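Local coordinates for cysteine desulfurase (Thermococcus onnurineus, PDB 5B89), which probably catalyses the pyridoxal-phosphate-dependent removal of sulfur from L-cysteine, passing it to a sulfur carrier and releasing L-alanine, at residues K176-H182 with A205-A211; V193-K198 with K223-A227. All coordinates share one frame; numbering follows the deposited sequence.

Contact 1 pairs two neighbouring parallel strands of the large mixed sheet, and contact 2 packs the helix joining those strands against a turn further along the chain. Their centres lie about 9 Å apart and they share a packing layer. F207 of contact 1 brings CE2 to 3.4 Å from G197 CA and 3.2 Å from L225 O, so its ring lies against both segments of contact 2. V193 adds a second join, with CG2 3.7 Å from H182 CA. The two contacts differ in their relation to the cofactor: D210 of contact 1 meets pyridoxal phosphate directly, whereas the V193 side chain of contact 2 remains about 11 Å from it.

Contact 1. Residues K176-H182 with A205-A211; sequences KLVAVQH and AIFVVDA. With PLP (pyridoxal-5'-phosphate), chain G.
V178 O is held by two donors of the neighbouring strand: V208 N at 2.8 Å, with an N-H...O angle of 166°, and the weaker CA-H of F207. V178 N in turn donates to I206 O, also at 2.8 Å. Six backbone bonds of this kind run from I206 N–K176 O to H182 N–D210 O, and the strand axes diverge by only 18°, which defines a regular parallel pair. The strands belong to the beta-alpha-beta unit completed by helix 193-203.

On the face bearing V178, V180 and F207, the phenyl ring is met by two valines. V178 CG1 lies in the ring plane, at the edge, 3.9 Å from F207 CD1. V180 places CG2 between its backbone N and carbonyl carbon, which brings that methyl to 3.8 Å from F207 CZ. V193, L196 and A200 of helix 193-203 also touch this ring. The other face carries L177, A179, V208 and, at its C-terminal end, D210. Here L177 CD1 packs 3.9 Å from V208 CG2, and L177 and V208 also touch helix 106-117.

D210 CG is anti to the backbone N (chi1 171°), directing the carboxylate to the cofactor with OD2 2.6 Å from PLP N1. OD1 accepts a hydrogen bond from A212 N, fixing the carboxylate's rotation. With an alanine in its place, the pyridine nitrogen would probably be left without its acidic mate and A212 N without this acceptor. As in other fold type I enzymes, an acid at N1 probably favours a protonated pyridine ring, strengthening the cofactor as an electron sink.

Contact 2. Residues V193-K198 with K223-A227; sequences VEELGK and KKLHA
This is a partly buried helix-to-turn packing contact beside the large mixed sheet, between the first turns of helix 193-203 and the type I beta turn K223-H226 in the loop that leads into strand 229-233. Its apolar part is carried by L225, whose CD2 touches both V193 CG1, at 3.8 Å, and the aliphatic CG of E194. On the inner side V193 continues onto F207 and V209 of strand 206-210.

G197 comes against the turn with CA 3.8 Å from L225 O, and a CB built there would fall 2.3 Å from that oxygen, so the turn sits where any side chain would collide. The helix is the connection of the beta-alpha-beta unit formed with strands 177-181 and 206-210, part of the class-V aminotransferase fold, and the turn abuts the side of this crossover.

H226 has a left-handed backbone conformation, and its side chain points to the helix, with CG anti to the carbonyl carbon (chi1 -48°). Its ND1 makes a weak bond to E194 O, 3.5 Å long and 138° at the hydrogen, with that oxygen near the ring plane. The same oxygen already accepts the helical bond from K198 N at 3.0 Å, so the imidazole adds a second, looser donor. Where E194 and K224 are exposed, one water donates to E194 OE2 (3.0 Å) and K224 O (2.7 Å), spanning the carboxylate and the turn. The amines of K198 and K224 lead elsewhere, to salt bridges with D202 and E219.

Contact 1. Residues K176-H182 with A205-A211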
ATOM      1  N   LYS B 176      -2.310  23.628  18.353  1.00 17.02           N
ATOM      2  CA  LYS B 176      -1.068  23.061  17.930  1.00 16.83           C
ATOM      3  C   LYS B 176      -1.138  22.563  16.462  1.00 15.42           C
ATOM      4  O   LYS B 176      -0.140  22.660  15.717  1.00 16.39           O
ATOM      5  CB  LYS B 176      -0.670  21.939  18.872  1.00 18.45           C
ATOM      6  CG  LYS B 176       0.678  21.263  18.611  1.00 23.42           C
ATOM      7  CD  LYS B 176       1.687  22.110  19.305  1.00 27.65           C
ATOM      8  CE  LYS B 176       3.048  21.471  19.219  1.00 30.39           C
ATOM      9  NZ  LYS B 176       3.948  22.397  19.976  1.00 37.13           N
ATOM     10  N   LEU B 177      -2.307  22.041  16.127  1.00 15.18           N
ATOM     11  CA  LEU B 177      -2.485  21.399  14.793  1.00 14.53           C
ATOM     12  C   LEU B 177      -3.969  21.576  14.442  1.00 14.41           C
ATOM     13  O   LEU B 177      -4.847  21.448  15.279  1.00 14.73           O
ATOM     14  CB  LEU B 177      -2.057  19.957  14.876  1.00 14.34           C
ATOM     15  CG  LEU B 177      -2.123  19.159  13.518  1.00 14.50           C
ATOM     16  CD1 LEU B 177      -0.981  18.141  13.431  1.00 15.87           C
ATOM     17  CD2 LEU B 177      -3.450  18.483  13.315  1.00 15.14           C
ATOM     18  N   VAL B 178      -4.150  21.785  13.151  1.00 14.64           N
ATOM     19  CA  VAL B 178      -5.481  21.968  12.515  1.00 13.54           C
ATOM     20  C   VAL B 178      -5.515  20.936  11.365  1.00 13.04           C
ATOM     21  O   VAL B 178      -4.586  20.997  10.503  1.00 13.07           O
ATOM     22  CB  VAL B 178      -5.668  23.332  12.011  1.00 13.66           C
ATOM     23  CG1 VAL B 178      -6.998  23.507  11.285  1.00 15.66           C
ATOM     24  CG2 VAL B 178      -5.615  24.420  13.110  1.00 14.92           C
ATOM     25  N   ALA B 179      -6.551  20.119  11.329  1.00 13.55           N
ATOM     26  CA  ALA B 179      -6.738  19.158  10.263  1.00 13.17           C
ATOM     27  C   ALA B 179      -8.095  19.359   9.626  1.00 12.87           C
ATOM     28  O   ALA B 179      -9.077  19.302  10.282  1.00 16.54           O
ATOM     29  CB  ALA B 179      -6.616  17.752  10.788  1.00 16.29           C
ATOM     30  N   VAL B 180      -8.117  19.578   8.327  1.00 12.53           N
ATOM     31  CA  VAL B 180      -9.395  19.766   7.651  1.00 13.43           C
ATOM     32  C   VAL B 180      -9.456  19.075   6.296  1.00 14.18           C
ATOM     33  O   VAL B 180      -8.487  18.899   5.622  1.00 13.45           O
ATOM     34  CB  VAL B 180      -9.737  21.244   7.437  1.00 14.36           C
ATOM     35  CG1 VAL B 180      -9.717  22.005   8.773  1.00 16.89           C
ATOM     36  CG2 VAL B 180      -8.776  21.853   6.467  1.00 17.05           C
ATOM     37  N   GLN B 181     -10.675  18.739   5.918  1.00 13.59           N
ATOM     38  CA  GLN B 181     -10.893  18.165   4.638  1.00 14.45           C
ATOM     39  C   GLN B 181     -11.078  19.322   3.670  1.00 13.69           C
ATOM     40  O   GLN B 181     -11.577  20.301   3.998  1.00 14.03           O
ATOM     41  CB  GLN B 181     -12.146  17.298   4.643  1.00 12.77           C
ATOM     42  CG  GLN B 181     -13.395  18.095   4.782  1.00 16.77           C
ATOM     43  CD  GLN B 181     -14.639  17.296   5.115  1.00 20.08           C
ATOM     44  OE1 GLN B 181     -14.616  16.104   5.262  1.00 18.41           O
ATOM     45  NE2 GLN B 181     -15.719  17.989   5.205  1.00 16.07           N
ATOM     46  N   HIS B 182     -10.613  19.173   2.459  1.00 11.20           N
ATOM     47  CA  HIS B 182     -10.853  20.130   1.438  1.00 12.33           C
ATOM     48  C   HIS B 182     -12.294  20.090   0.955  1.00 13.03           C
ATOM     49  O   HIS B 182     -12.971  21.144   0.770  1.00 13.70           O
ATOM     50  CB  HIS B 182      -9.864  19.907   0.295  1.00 13.68           C
ATOM     51  CG  HIS B 182      -9.756  20.946  -0.700  1.00 12.88           C
ATOM     52  ND1 HIS B 182      -8.777  20.910  -1.689  1.00 13.70           N
ATOM     53  CD2 HIS B 182     -10.478  22.073  -0.956  1.00 13.36           C
ATOM     54  CE1 HIS B 182      -8.875  21.958  -2.469  1.00 15.00           C
ATOM     55  NE2 HIS B 182      -9.902  22.677  -2.043  1.00 15.64           N
ATOM     56  N   ALA B 205      -0.169  27.259  13.934  1.00 14.11           N
ATOM     57  CA  ALA B 205      -0.667  25.900  14.023  1.00 15.41           C
ATOM     58  C   ALA B 205      -0.159  25.117  12.785  1.00 15.88           C
ATOM     59  O   ALA B 205      -0.162  25.657  11.684  1.00 17.63           O
ATOM     60  CB  ALA B 205      -2.202  25.928  13.980  1.00 15.22           C
ATOM     61  N   ILE B 206       0.156  23.860  12.992  1.00 14.64           N
ATOM     62  CA  ILE B 206       0.463  22.939  11.872  1.00 14.31           C
ATOM     63  C   ILE B 206      -0.878  22.728  11.092  1.00 13.36           C
ATOM     64  O   ILE B 206      -1.883  22.524  11.742  1.00 14.80           O
ATOM     65  CB  ILE B 206       1.015  21.667  12.362  1.00 14.47           C
ATOM     66  CG1 ILE B 206       2.381  21.918  13.035  1.00 14.62           C
ATOM     67  CG2 ILE B 206       1.128  20.624  11.178  1.00 13.25           C
ATOM     68  CD1 ILE B 206       2.832  20.742  13.842  1.00 19.18           C
ATOM     69  N   PHE B 207      -0.803  22.811   9.769  1.00 12.09           N
ATOM     70  CA  PHE B 207      -2.009  22.667   8.906  1.00 12.02           C
ATOM     71  C   PHE B 207      -1.954  21.350   8.041  1.00 11.51           C
ATOM     72  O   PHE B 207      -1.052  21.266   7.229  1.00 12.16           O
ATOM     73  CB  PHE B 207      -2.129  23.911   8.063  1.00 12.05           C
ATOM     74  CG  PHE B 207      -3.515  24.075   7.399  1.00 10.85           C
ATOM     75  CD1 PHE B 207      -4.673  24.033   8.153  1.00 14.59           C
ATOM     76  CD2 PHE B 207      -3.573  24.258   6.030  1.00 12.31           C
ATOM     77  CE1 PHE B 207      -5.912  24.214   7.504  1.00 14.14           C
ATOM     78  CE2 PHE B 207      -4.768  24.414   5.384  1.00 12.24           C
ATOM     79  CZ  PHE B 207      -5.937  24.425   6.105  1.00 12.57           C
ATOM     80  N   VAL B 208      -2.902  20.543   8.297  1.00 10.89           N
ATOM     81  CA  VAL B 208      -3.049  19.239   7.614  1.00 10.08           C
ATOM     82  C   VAL B 208      -4.297  19.261   6.755  1.00 10.95           C
ATOM     83  O   VAL B 208      -5.394  19.552   7.257  1.00 11.82           O
ATOM     84  CB  VAL B 208      -3.137  18.164   8.629  1.00 10.51           C
ATOM     85  CG1 VAL B 208      -3.251  16.755   7.996  1.00 12.15           C
ATOM     86  CG2 VAL B 208      -1.987  18.133   9.632  1.00 12.39           C
ATOM     87  N   VAL B 209      -4.124  18.891   5.484  1.00 10.60           N
ATOM     88  CA  VAL B 209      -5.247  18.957   4.518  1.00 10.42           C
ATOM     89  C   VAL B 209      -5.544  17.484   4.025  1.00 10.94           C
ATOM     90  O   VAL B 209      -4.652  16.834   3.459  1.00 11.41           O
ATOM     91  CB  VAL B 209      -4.995  19.845   3.338  1.00 10.80           C
ATOM     92  CG1 VAL B 209      -6.152  19.881   2.372  1.00 11.34           C
ATOM     93  CG2 VAL B 209      -4.692  21.270   3.810  1.00 12.65           C
ATOM     94  N   ASP B 210      -6.776  17.055   4.184  1.00  9.91           N
ATOM     95  CA  ASP B 210      -7.286  15.812   3.581  1.00 10.97           C
ATOM     96  C   ASP B 210      -7.862  16.193   2.245  1.00 10.48           C
ATOM     97  O   ASP B 210      -8.998  16.750   2.149  1.00 12.23           O
ATOM     98  CB  ASP B 210      -8.344  15.140   4.488  1.00 10.39           C
ATOM     99  CG  ASP B 210      -9.095  13.941   3.852  1.00 13.66           C
ATOM    100  OD1 ASP B 210      -8.814  13.703   2.662  1.00 13.39           O
ATOM    101  OD2 ASP B 210     -10.030  13.406   4.523  1.00 16.09           O
ATOM    102  N   ALA B 211      -7.117  15.952   1.142  1.00  9.74           N
ATOM    103  CA  ALA B 211      -7.465  16.302  -0.215  1.00  9.29           C
ATOM    104  C   ALA B 211      -7.998  15.048  -0.966  1.00  9.44           C
ATOM    105  O   ALA B 211      -7.976  15.073  -2.215  1.00 10.03           O
ATOM    106  CB  ALA B 211      -6.318  16.968  -0.909  1.00  9.43           C
TER
HETATM  107  N1  PLP G 400     -11.125  11.472   3.227  1.00 20.50           N
HETATM  108  C2  PLP G 400     -12.079  11.839   2.327  1.00 24.78           C
HETATM  109  C2A PLP G 400     -12.645  13.242   2.317  1.00 28.80           C
HETATM  110  C3  PLP G 400     -12.532  10.839   1.448  1.00 26.38           C
HETATM  111  O3  PLP G 400     -13.478  11.152   0.527  1.00 33.10           O
HETATM  112  C4  PLP G 400     -11.944   9.548   1.467  1.00 27.53           C
HETATM  113  C4A PLP G 400     -12.541   8.456   0.494  1.00 34.01           C
HETATM  114  C5  PLP G 400     -10.899   9.298   2.392  1.00 21.39           C
HETATM  115  C6  PLP G 400     -10.499  10.261   3.293  1.00 23.74           C
HETATM  116  C5A PLP G 400     -10.299   7.896   2.445  1.00 24.25           C
HETATM  117  O4P PLP G 400      -9.576   7.644   1.202  1.00 15.48           O
HETATM  118  P   PLP G 400      -9.003   6.206   1.131  1.00 12.13           P
HETATM  119  O1P PLP G 400      -8.418   6.147  -0.198  1.00 15.64           O
HETATM  120  O2P PLP G 400     -10.211   5.278   1.279  1.00 17.09           O
HETATM  121  O3P PLP G 400      -8.080   6.022   2.242  1.00 11.67           O

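Contact 2. Residues V193-K198 with K223-A227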
ATOM      1  N   VAL B 193     -10.416  26.340   2.313  1.00 13.69           N
ATOM      2  CA  VAL B 193      -9.136  25.870   2.784  1.00 14.57           C
ATOM      3  C   VAL B 193      -7.996  26.907   2.752  1.00 14.29           C
ATOM      4  O   VAL B 193      -7.188  26.917   3.633  1.00 14.93           O
ATOM      5  CB  VAL B 193      -8.733  24.548   2.117  1.00 15.14           C
ATOM      6  CG1 VAL B 193      -7.385  24.106   2.606  1.00 20.16           C
ATOM      7  CG2 VAL B 193      -9.715  23.465   2.453  1.00 17.69           C
ATOM      8  N   GLU B 194      -7.977  27.737   1.759  1.00 13.97           N
ATOM      9  CA  GLU B 194      -6.944  28.731   1.709  1.00 15.10           C
ATOM     10  C   GLU B 194      -7.048  29.657   2.904  1.00 15.71           C
ATOM     11  O   GLU B 194      -6.088  29.968   3.510  1.00 15.36           O
ATOM     12  CB  GLU B 194      -7.016  29.503   0.415  1.00 18.07           C
ATOM     13  CG  GLU B 194      -6.827  28.656  -0.821  1.00 23.60           C
ATOM     14  CD  GLU B 194      -7.109  29.463  -2.053  1.00 34.25           C
ATOM     15  OE1 GLU B 194      -7.898  29.002  -2.867  1.00 37.06           O
ATOM     16  OE2 GLU B 194      -6.576  30.586  -2.136  1.00 44.00           O
ATOM     17  N   GLU B 195      -8.258  30.042   3.239  1.00 14.99           N
ATOM     18  CA  GLU B 195      -8.463  30.922   4.376  1.00 17.04           C
ATOM     19  C   GLU B 195      -8.168  30.250   5.695  1.00 15.93           C
ATOM     20  O   GLU B 195      -7.578  30.845   6.524  1.00 16.53           O
ATOM     21  CB  GLU B 195      -9.864  31.493   4.373  1.00 19.79           C
ATOM     22  CG  GLU B 195     -10.083  32.566   5.428  1.00 27.23           C
ATOM     23  CD  GLU B 195      -9.123  33.769   5.316  1.00 32.98           C
ATOM     24  OE1 GLU B 195      -8.762  34.189   4.227  1.00 38.20           O
ATOM     25  OE2 GLU B 195      -8.725  34.259   6.365  1.00 38.07           O
ATOM     26  N   LEU B 196      -8.581  29.002   5.842  1.00 13.70           N
ATOM     27  CA  LEU B 196      -8.300  28.256   7.047  1.00 12.93           C
ATOM     28  C   LEU B 196      -6.749  28.114   7.174  1.00 14.31           C
ATOM     29  O   LEU B 196      -6.217  28.196   8.304  1.00 13.73           O
ATOM     30  CB  LEU B 196      -8.972  26.856   6.998  1.00 14.31           C
ATOM     31  CG  LEU B 196     -10.512  26.952   7.038  1.00 13.86           C
ATOM     32  CD1 LEU B 196     -11.091  25.612   6.656  1.00 16.89           C
ATOM     33  CD2 LEU B 196     -10.922  27.230   8.452  1.00 16.97           C
ATOM     34  N   GLY B 197      -6.056  27.834   6.083  1.00 14.53           N
ATOM     35  CA  GLY B 197      -4.611  27.711   6.101  1.00 13.06           C
ATOM     36  C   GLY B 197      -3.937  29.009   6.465  1.00 13.89           C
ATOM     37  O   GLY B 197      -2.909  28.982   7.131  1.00 14.92           O
ATOM     38  N   LYS B 198      -4.435  30.080   5.956  1.00 12.26           N
ATOM     39  CA  LYS B 198      -3.930  31.440   6.333  1.00 14.57           C
ATOM     40  C   LYS B 198      -4.091  31.630   7.802  1.00 15.07           C
ATOM     41  O   LYS B 198      -3.120  32.061   8.494  1.00 15.74           O
ATOM     42  CB  LYS B 198      -4.569  32.553   5.545  1.00 15.52           C
ATOM     43  CG  LYS B 198      -4.176  33.957   6.034  1.00 20.50           C
ATOM     44  CD  LYS B 198      -4.956  35.028   5.288  1.00 24.51           C
ATOM     45  CE  LYS B 198      -4.972  36.422   6.066  1.00 25.40           C
ATOM     46  NZ  LYS B 198      -3.591  36.826   6.378  1.00 28.86           N
ATOM     47  N   LYS B 223       1.148  25.293  -1.817  1.00 14.10           N
ATOM     48  CA  LYS B 223       1.517  26.745  -1.523  1.00 17.36           C
ATOM     49  C   LYS B 223       0.233  27.602  -1.303  1.00 16.26           C
ATOM     50  O   LYS B 223       0.101  28.277  -0.233  1.00 17.91           O
ATOM     51  CB  LYS B 223       2.331  27.293  -2.679  1.00 20.32           C
ATOM     52  CG  LYS B 223       3.637  26.514  -3.002  1.00 29.13           C
ATOM     53  CD  LYS B 223       4.434  26.906  -4.282  1.00 35.59           C
ATOM     54  CE  LYS B 223       4.368  25.873  -5.456  1.00 31.62           C
ATOM     55  NZ  LYS B 223       3.527  26.293  -6.671  1.00 38.80           N
ATOM     56  N   LYS B 224      -0.724  27.475  -2.195  1.00 14.35           N
ATOM     57  CA  LYS B 224      -1.966  28.202  -2.147  1.00 15.08           C
ATOM     58  C   LYS B 224      -2.756  27.830  -0.939  1.00 15.92           C
ATOM     59  O   LYS B 224      -3.397  28.669  -0.325  1.00 19.33           O
ATOM     60  CB  LYS B 224      -2.822  28.018  -3.358  1.00 17.84           C
ATOM     61  CG  LYS B 224      -2.168  28.514  -4.588  1.00 23.45           C
ATOM     62  CD  LYS B 224      -3.091  28.574  -5.754  1.00 28.90           C
ATOM     63  CE  LYS B 224      -2.225  28.957  -6.955  1.00 32.54           C
ATOM     64  NZ  LYS B 224      -3.142  29.008  -8.120  1.00 35.41           N
ATOM     65  N   LEU B 225      -2.712  26.558  -0.511  1.00 12.95           N
ATOM     66  CA  LEU B 225      -3.471  26.088   0.604  1.00 13.51           C
ATOM     67  C   LEU B 225      -2.765  26.280   1.949  1.00 13.08           C
ATOM     68  O   LEU B 225      -3.303  25.967   2.995  1.00 14.90           O
ATOM     69  CB  LEU B 225      -3.766  24.596   0.404  1.00 14.77           C
ATOM     70  CG  LEU B 225      -4.699  24.281  -0.749  1.00 16.18           C
ATOM     71  CD1 LEU B 225      -4.860  22.744  -0.805  1.00 18.82           C
ATOM     72  CD2 LEU B 225      -6.068  25.019  -0.793  1.00 22.46           C
ATOM     73  N   HIS B 226      -1.495  26.702   1.879  1.00 13.77           N
ATOM     74  CA  HIS B 226      -0.671  26.806   3.085  1.00 14.27           C
ATOM     75  C   HIS B 226      -0.524  25.550   3.872  1.00 13.59           C
ATOM     76  O   HIS B 226      -0.393  25.469   5.059  1.00 13.73           O
ATOM     77  CB  HIS B 226      -1.146  27.924   4.051  1.00 16.01           C
ATOM     78  CG  HIS B 226      -1.412  29.238   3.381  1.00 17.08           C
ATOM     79  ND1 HIS B 226      -2.660  29.716   2.996  1.00 21.84           N
ATOM     80  CD2 HIS B 226      -0.498  30.106   2.905  1.00 19.87           C
ATOM     81  CE1 HIS B 226      -2.483  30.884   2.378  1.00 21.06           C
ATOM     82  NE2 HIS B 226      -1.186  31.142   2.321  1.00 26.24           N
ATOM     83  N   ALA B 227      -0.495  24.429   3.114  1.00 11.91           N
ATOM     84  CA  ALA B 227      -0.376  23.114   3.726  1.00 11.56           C
ATOM     85  C   ALA B 227       1.036  22.789   4.266  1.00 10.32           C
ATOM     86  O   ALA B 227       1.997  23.037   3.617  1.00 12.31           O
ATOM     87  CB  ALA B 227      -0.788  22.019   2.674  1.00 13.02           C
TER
HETATM   88  O   HOH W   1      -3.922  31.262  -1.017  1.00 30.31           O
HETATM   89  O   HOH W   2      -1.058  26.959   7.281  1.00 18.69           O